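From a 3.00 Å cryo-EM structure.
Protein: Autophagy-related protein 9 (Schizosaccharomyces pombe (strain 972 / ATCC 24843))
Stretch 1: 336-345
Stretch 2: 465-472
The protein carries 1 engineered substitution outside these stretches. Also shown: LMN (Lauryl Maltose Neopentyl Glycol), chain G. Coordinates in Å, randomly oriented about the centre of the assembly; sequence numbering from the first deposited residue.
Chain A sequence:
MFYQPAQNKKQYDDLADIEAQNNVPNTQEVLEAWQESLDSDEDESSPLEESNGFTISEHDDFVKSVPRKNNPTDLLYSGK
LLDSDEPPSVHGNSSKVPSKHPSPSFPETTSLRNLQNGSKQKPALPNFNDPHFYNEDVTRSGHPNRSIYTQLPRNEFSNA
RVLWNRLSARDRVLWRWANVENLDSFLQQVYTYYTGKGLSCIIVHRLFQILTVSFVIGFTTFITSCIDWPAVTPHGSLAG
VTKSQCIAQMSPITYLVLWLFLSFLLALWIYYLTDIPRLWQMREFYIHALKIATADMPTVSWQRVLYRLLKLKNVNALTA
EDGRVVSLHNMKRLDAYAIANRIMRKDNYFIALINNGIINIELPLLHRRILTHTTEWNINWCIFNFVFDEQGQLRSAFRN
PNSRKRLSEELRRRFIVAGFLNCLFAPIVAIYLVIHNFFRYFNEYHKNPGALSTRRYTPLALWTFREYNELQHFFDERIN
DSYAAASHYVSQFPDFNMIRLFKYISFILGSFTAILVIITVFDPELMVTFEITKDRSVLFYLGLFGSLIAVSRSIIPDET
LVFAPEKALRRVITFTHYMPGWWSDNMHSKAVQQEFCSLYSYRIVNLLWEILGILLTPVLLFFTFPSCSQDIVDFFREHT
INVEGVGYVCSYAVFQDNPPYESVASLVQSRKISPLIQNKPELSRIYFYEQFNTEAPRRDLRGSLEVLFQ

Stretch 1 (336-345) AYAIANRIMR
Stretch 2, residues 465-472: FREYNELQ

The last turns of a helix pack against an irregular, turn-forming segment in a contact built on van der Waals packing around M344 and N469, with no clear hydrogen bond between the two stretches. Residues 336-343 are helical, with phi near -60° to -85° and psi near -30° to -45°, and i+4 backbone bonds run from A340 N to A336 O (2.9 Å) through M344 N to A340 O (3.0 Å). M344 is the first residue to leave helical values (-100/34). Residues 465-471 have no regular structure; L471 holds the N-cap position before a helix that Q472 enters. Within them, E467 to E470 form a type II turn: Y468 is at -75/145 and N469 at 58/13, a left-handed conformation that asparagine tolerates well. The turn meets the helix at A340, whose CA lies 5.3 Å from N469 CA. The A340 side chain points toward the second stretch, with A340 CB 3.7 Å from N469 O and 4.1 Å from N469 CB.

The N469 side chain (chi1 m, chi2 -30°) starts sideways, but its end reaches the helix. N469 ND2 lies 3.6 Å from Y337 CE2, obliquely to the ring of Y337 (chi1 t, chi2 -96°), and 3.2 Å from N341 ND2. Two donors meet in that last pair, so it is no hydrogen bond; N341 ND2 (chi1 m, chi2 -106°) instead donates to Y337 O within its own helix at 2.6 Å.

M344 (chi m, t, p) points toward the second stretch and lays its thioether along the exit from the turn. M344 SD is 3.1 Å from E470 O, 3.5 Å from N469 C and 3.8 Å from L471 N, while the terminal methyl continues to R466, with M344 CE 3.6 Å from R466 NH2, oblique to the guanidinium. R466 (chi t, p, t, chi4 -86°), just before the turn, bonds back to its last residue: R466 NE and R466 NH2 both donate to E470 O, at 3.0 and 3.3 Å, so the sulfur and the guanidinium converge on one carbonyl.

L471 (m, t) is the second stretch's partner in the two apolar side-chain contacts. Its CB leaves sideways, yet L471 CD2 comes 3.8 Å from both I343 CG2 and M344 CG; I343 (m, t) also points toward this stretch. R342 and R345 point away, as does E470 (t, t, chi3 -103°). Beyond the packing, the detergent hydroxyl LMN OAR donates to Q472 OE1 at 3.2 Å and lies 3.9 Å from R466 NH2, near the guanidinium plane at its edge.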

# COMPACT_ATOMS: atom_id res chain seq x y z
N ALA A 336 -24.76 5.68 -15.83
CA ALA A 336 -23.88 5.23 -16.90
C ALA A 336 -24.19 3.79 -17.28
O ALA A 336 -24.30 3.45 -18.46
CB ALA A 336 -22.42 5.36 -16.47
N TYR A 337 -24.35 2.92 -16.28
CA TYR A 337 -24.61 1.51 -16.53
C TYR A 337 -25.98 1.31 -17.18
O TYR A 337 -26.13 0.45 -18.05
CB TYR A 337 -24.51 0.74 -15.22
CG TYR A 337 -24.70 -0.75 -15.33
CD1 TYR A 337 -25.94 -1.33 -15.08
CD2 TYR A 337 -23.65 -1.58 -15.65
CE1 TYR A 337 -26.11 -2.68 -15.16
CE2 TYR A 337 -23.82 -2.93 -15.73
CZ TYR A 337 -25.05 -3.48 -15.49
OH TYR A 337 -25.23 -4.84 -15.58
N ALA A 338 -26.97 2.10 -16.78
CA ALA A 338 -28.28 1.98 -17.40
C ALA A 338 -28.25 2.41 -18.86
O ALA A 338 -28.86 1.77 -19.72
CB ALA A 338 -29.30 2.81 -16.63
N ILE A 339 -27.52 3.48 -19.16
CA ILE A 339 -27.44 3.93 -20.54
C ILE A 339 -26.66 2.94 -21.38
O ILE A 339 -26.98 2.71 -22.55
CB ILE A 339 -26.83 5.34 -20.59
CG1 ILE A 339 -27.80 6.33 -19.95
CG2 ILE A 339 -26.56 5.75 -22.00
CD1 ILE A 339 -27.22 7.67 -19.70
N ALA A 340 -25.64 2.31 -20.80
CA ALA A 340 -24.94 1.25 -21.52
C ALA A 340 -25.85 0.07 -21.78
O ALA A 340 -25.79 -0.54 -22.85
CB ALA A 340 -23.71 0.82 -20.74
N ASN A 341 -26.70 -0.29 -20.82
CA ASN A 341 -27.62 -1.40 -21.04
C ASN A 341 -28.68 -1.07 -22.07
O ASN A 341 -29.22 -1.97 -22.72
CB ASN A 341 -28.30 -1.80 -19.73
CG ASN A 341 -27.45 -2.69 -18.89
OD1 ASN A 341 -27.69 -3.89 -18.79
ND2 ASN A 341 -26.43 -2.12 -18.28
N ARG A 342 -29.02 0.21 -22.22
CA ARG A 342 -30.03 0.58 -23.20
C ARG A 342 -29.44 0.75 -24.59
O ARG A 342 -30.13 0.48 -25.58
CB ARG A 342 -30.75 1.86 -22.78
CG ARG A 342 -31.40 1.77 -21.42
CD ARG A 342 -32.28 2.97 -21.15
NE ARG A 342 -33.61 2.79 -21.71
CZ ARG A 342 -34.67 2.43 -21.00
NH1 ARG A 342 -34.57 2.24 -19.70
NH2 ARG A 342 -35.85 2.28 -21.60
N ILE A 343 -28.19 1.19 -24.70
CA ILE A 343 -27.55 1.30 -26.00
C ILE A 343 -27.21 -0.08 -26.54
O ILE A 343 -27.41 -0.38 -27.72
CB ILE A 343 -26.30 2.19 -25.92
CG1 ILE A 343 -26.68 3.61 -25.53
CG2 ILE A 343 -25.59 2.21 -27.24
CD1 ILE A 343 -25.49 4.47 -25.25
N MET A 344 -26.69 -0.95 -25.68
CA MET A 344 -26.23 -2.27 -26.08
C MET A 344 -27.25 -3.36 -25.77
O MET A 344 -26.86 -4.48 -25.44
CB MET A 344 -24.91 -2.59 -25.40
CG MET A 344 -23.76 -1.75 -25.85
SD MET A 344 -22.22 -2.49 -25.38
CE MET A 344 -22.34 -4.07 -26.20
N ARG A 345 -28.54 -3.06 -25.85
CA ARG A 345 -29.53 -4.04 -25.43
C ARG A 345 -29.56 -5.23 -26.38
O ARG A 345 -29.74 -6.37 -25.94
CB ARG A 345 -30.91 -3.40 -25.32
CG ARG A 345 -31.92 -4.30 -24.64
CD ARG A 345 -33.33 -3.77 -24.72
NE ARG A 345 -33.51 -2.53 -23.99
CZ ARG A 345 -33.53 -2.44 -22.67
NH1 ARG A 345 -33.71 -1.26 -22.09
NH2 ARG A 345 -33.36 -3.51 -21.93
N PHE A 465 -13.77 -11.32 -27.91
CA PHE A 465 -13.16 -10.47 -26.91
C PHE A 465 -14.14 -9.49 -26.30
O PHE A 465 -13.88 -8.95 -25.22
CB PHE A 465 -12.00 -9.68 -27.51
CG PHE A 465 -10.90 -10.53 -28.06
CD1 PHE A 465 -10.79 -11.86 -27.75
CD2 PHE A 465 -9.96 -9.98 -28.90
CE1 PHE A 465 -9.79 -12.62 -28.26
CE2 PHE A 465 -8.95 -10.74 -29.41
CZ PHE A 465 -8.86 -12.06 -29.09
N ARG A 466 -15.27 -9.25 -26.96
CA ARG A 466 -16.19 -8.21 -26.53
C ARG A 466 -16.84 -8.60 -25.21
O ARG A 466 -17.22 -9.75 -25.00
CB ARG A 466 -17.24 -7.98 -27.59
CG ARG A 466 -18.16 -6.83 -27.32
CD ARG A 466 -17.49 -5.50 -27.49
NE ARG A 466 -18.44 -4.41 -27.55
CZ ARG A 466 -19.04 -4.02 -28.66
NH1 ARG A 466 -18.78 -4.62 -29.80
NH2 ARG A 466 -19.90 -3.02 -28.64
N GLU A 467 -16.95 -7.63 -24.32
CA GLU A 467 -17.65 -7.79 -23.06
C GLU A 467 -19.03 -7.17 -23.15
O GLU A 467 -19.32 -6.38 -24.05
CB GLU A 467 -16.86 -7.15 -21.92
CG GLU A 467 -15.57 -7.86 -21.63
CD GLU A 467 -14.74 -7.15 -20.61
OE1 GLU A 467 -14.96 -5.94 -20.40
OE2 GLU A 467 -13.86 -7.80 -20.01
N TYR A 468 -19.89 -7.54 -22.22
CA TYR A 468 -21.23 -7.00 -22.20
C TYR A 468 -21.21 -5.57 -21.69
O TYR A 468 -20.41 -5.20 -20.84
CB TYR A 468 -22.13 -7.85 -21.32
CG TYR A 468 -22.20 -9.29 -21.74
CD1 TYR A 468 -21.38 -10.23 -21.16
CD2 TYR A 468 -23.09 -9.71 -22.70
CE1 TYR A 468 -21.44 -11.54 -21.53
CE2 TYR A 468 -23.16 -11.02 -23.07
CZ TYR A 468 -22.33 -11.93 -22.49
OH TYR A 468 -22.38 -13.24 -22.85
N ASN A 469 -22.10 -4.76 -22.25
CA ASN A 469 -22.25 -3.35 -21.92
C ASN A 469 -20.98 -2.55 -22.13
O ASN A 469 -20.89 -1.41 -21.67
CB ASN A 469 -22.76 -3.16 -20.49
CG ASN A 469 -24.06 -3.87 -20.26
OD1 ASN A 469 -24.86 -4.01 -21.17
ND2 ASN A 469 -24.28 -4.32 -19.04
N GLU A 470 -19.99 -3.11 -22.81
CA GLU A 470 -18.79 -2.37 -23.19
C GLU A 470 -19.08 -1.66 -24.50
O GLU A 470 -19.12 -2.31 -25.55
CB GLU A 470 -17.59 -3.28 -23.31
CG GLU A 470 -16.43 -2.64 -24.01
CD GLU A 470 -15.14 -3.36 -23.76
OE1 GLU A 470 -14.33 -2.86 -22.95
OE2 GLU A 470 -14.92 -4.43 -24.36
N LEU A 471 -19.28 -0.35 -24.44
CA LEU A 471 -19.63 0.41 -25.62
C LEU A 471 -18.53 0.30 -26.66
O LEU A 471 -17.39 -0.04 -26.36
CB LEU A 471 -19.90 1.86 -25.25
CG LEU A 471 -21.19 2.07 -24.47
CD1 LEU A 471 -21.28 3.48 -23.99
CD2 LEU A 471 -22.37 1.76 -25.34
N GLN A 472 -18.90 0.57 -27.92
CA GLN A 472 -18.01 0.25 -29.03
C GLN A 472 -16.67 0.95 -28.92
O GLN A 472 -15.63 0.36 -29.21
CB GLN A 472 -18.68 0.60 -30.35
CG GLN A 472 -17.83 0.30 -31.55
CD GLN A 472 -17.79 -1.16 -31.88
OE1 GLN A 472 -18.83 -1.79 -32.09
NE2 GLN A 472 -16.60 -1.73 -31.94
C1 LMN G . -24.34 -1.07 -40.38
O1 LMN G . -25.04 -0.98 -41.48
C2 LMN G . -23.67 0.28 -40.02
O2 LMN G . -24.67 1.28 -39.95
C3 LMN G . -22.98 0.17 -38.70
O3 LMN G . -22.33 1.46 -38.42
C4 LMN G . -21.96 -0.90 -38.66
O4 LMN G . -21.59 -1.12 -37.23
C5 LMN G . -22.43 -2.20 -39.22
O5 LMN G . -23.16 -2.07 -40.51
C6 LMN G . -21.23 -3.13 -39.44
O6 LMN G . -20.09 -2.36 -39.75
CAA LMN G . -26.07 -4.71 -53.32
CAB LMN G . -27.95 -8.05 -49.48
OAI LMN G . -16.17 -2.69 -36.01
OAJ LMN G . -20.51 -4.21 -34.45
OAL LMN G . -29.46 -2.06 -35.19
OAN LMN G . -25.87 -5.18 -37.13
OAP LMN G . -27.75 -4.61 -38.69
OAQ LMN G . -16.74 0.41 -35.22
OAR LMN G . -21.70 -3.16 -32.15
OAS LMN G . -18.81 2.24 -35.37
OAT LMN G . -22.38 -0.38 -33.00
OAU LMN G . -21.41 0.36 -35.11
OAV LMN G . -25.51 -1.65 -33.60
CAW LMN G . -26.08 -3.53 -52.33
CAX LMN G . -27.11 -7.90 -48.20
CAY LMN G . -25.35 -3.95 -51.03
CAZ LMN G . -27.89 -8.54 -47.02
CBA LMN G . -26.24 -3.63 -49.80
CBB LMN G . -28.31 -7.45 -46.00
CBC LMN G . -25.80 -4.53 -48.61
CBD LMN G . -29.59 -7.95 -45.27
CBE LMN G . -26.79 -4.34 -47.42
CBF LMN G . -30.33 -6.74 -44.63
CBG LMN G . -27.07 -2.82 -47.21
CBH LMN G . -29.29 -5.76 -44.02
CBI LMN G . -27.83 -2.63 -45.85
CBJ LMN G . -30.04 -4.50 -43.50
CBK LMN G . -26.78 -2.45 -44.70
CBL LMN G . -29.19 -3.83 -42.36
CBM LMN G . -17.16 -2.09 -36.82
CBN LMN G . -21.78 -4.58 -34.94
CBP LMN G . -28.23 -2.76 -35.27
CBQ LMN G . -27.43 -1.59 -43.55
CBR LMN G . -27.62 -3.74 -42.17
CBS LMN G . -25.53 -2.24 -41.95
CBT LMN G . -27.83 -1.40 -40.99
OBV LMN G . -28.24 -2.25 -39.90
OBX LMN G . -28.17 -2.06 -37.59
OBY LMN G . -19.53 -1.80 -36.38
OBZ LMN G . -24.01 -3.64 -35.02
OCB LMN G . -24.96 -1.92 -36.37
CCC LMN G . -18.17 -1.42 -35.94
CCD LMN G . -22.86 -3.94 -34.12
CCF LMN G . -27.37 -2.14 -36.34
CCH LMN G . -25.80 -3.78 -37.59
CCJ LMN G . -27.38 -2.26 -38.80
CCL LMN G . -26.71 -3.62 -38.75
CCM LMN G . -27.11 -2.24 -42.15
CCN LMN G . -17.93 0.09 -35.96
CCO LMN G . -22.26 -2.72 -33.41
CCQ LMN G . -26.04 -2.91 -36.42
CCR LMN G . -20.30 -0.69 -36.98
CCS LMN G . -24.01 -2.21 -35.41
CCT LMN G . -19.09 0.80 -35.36
CCU LMN G . -23.19 -1.60 -33.13
CCV LMN G . -20.36 0.55 -36.08
CCW LMN G . -24.22 -1.35 -34.17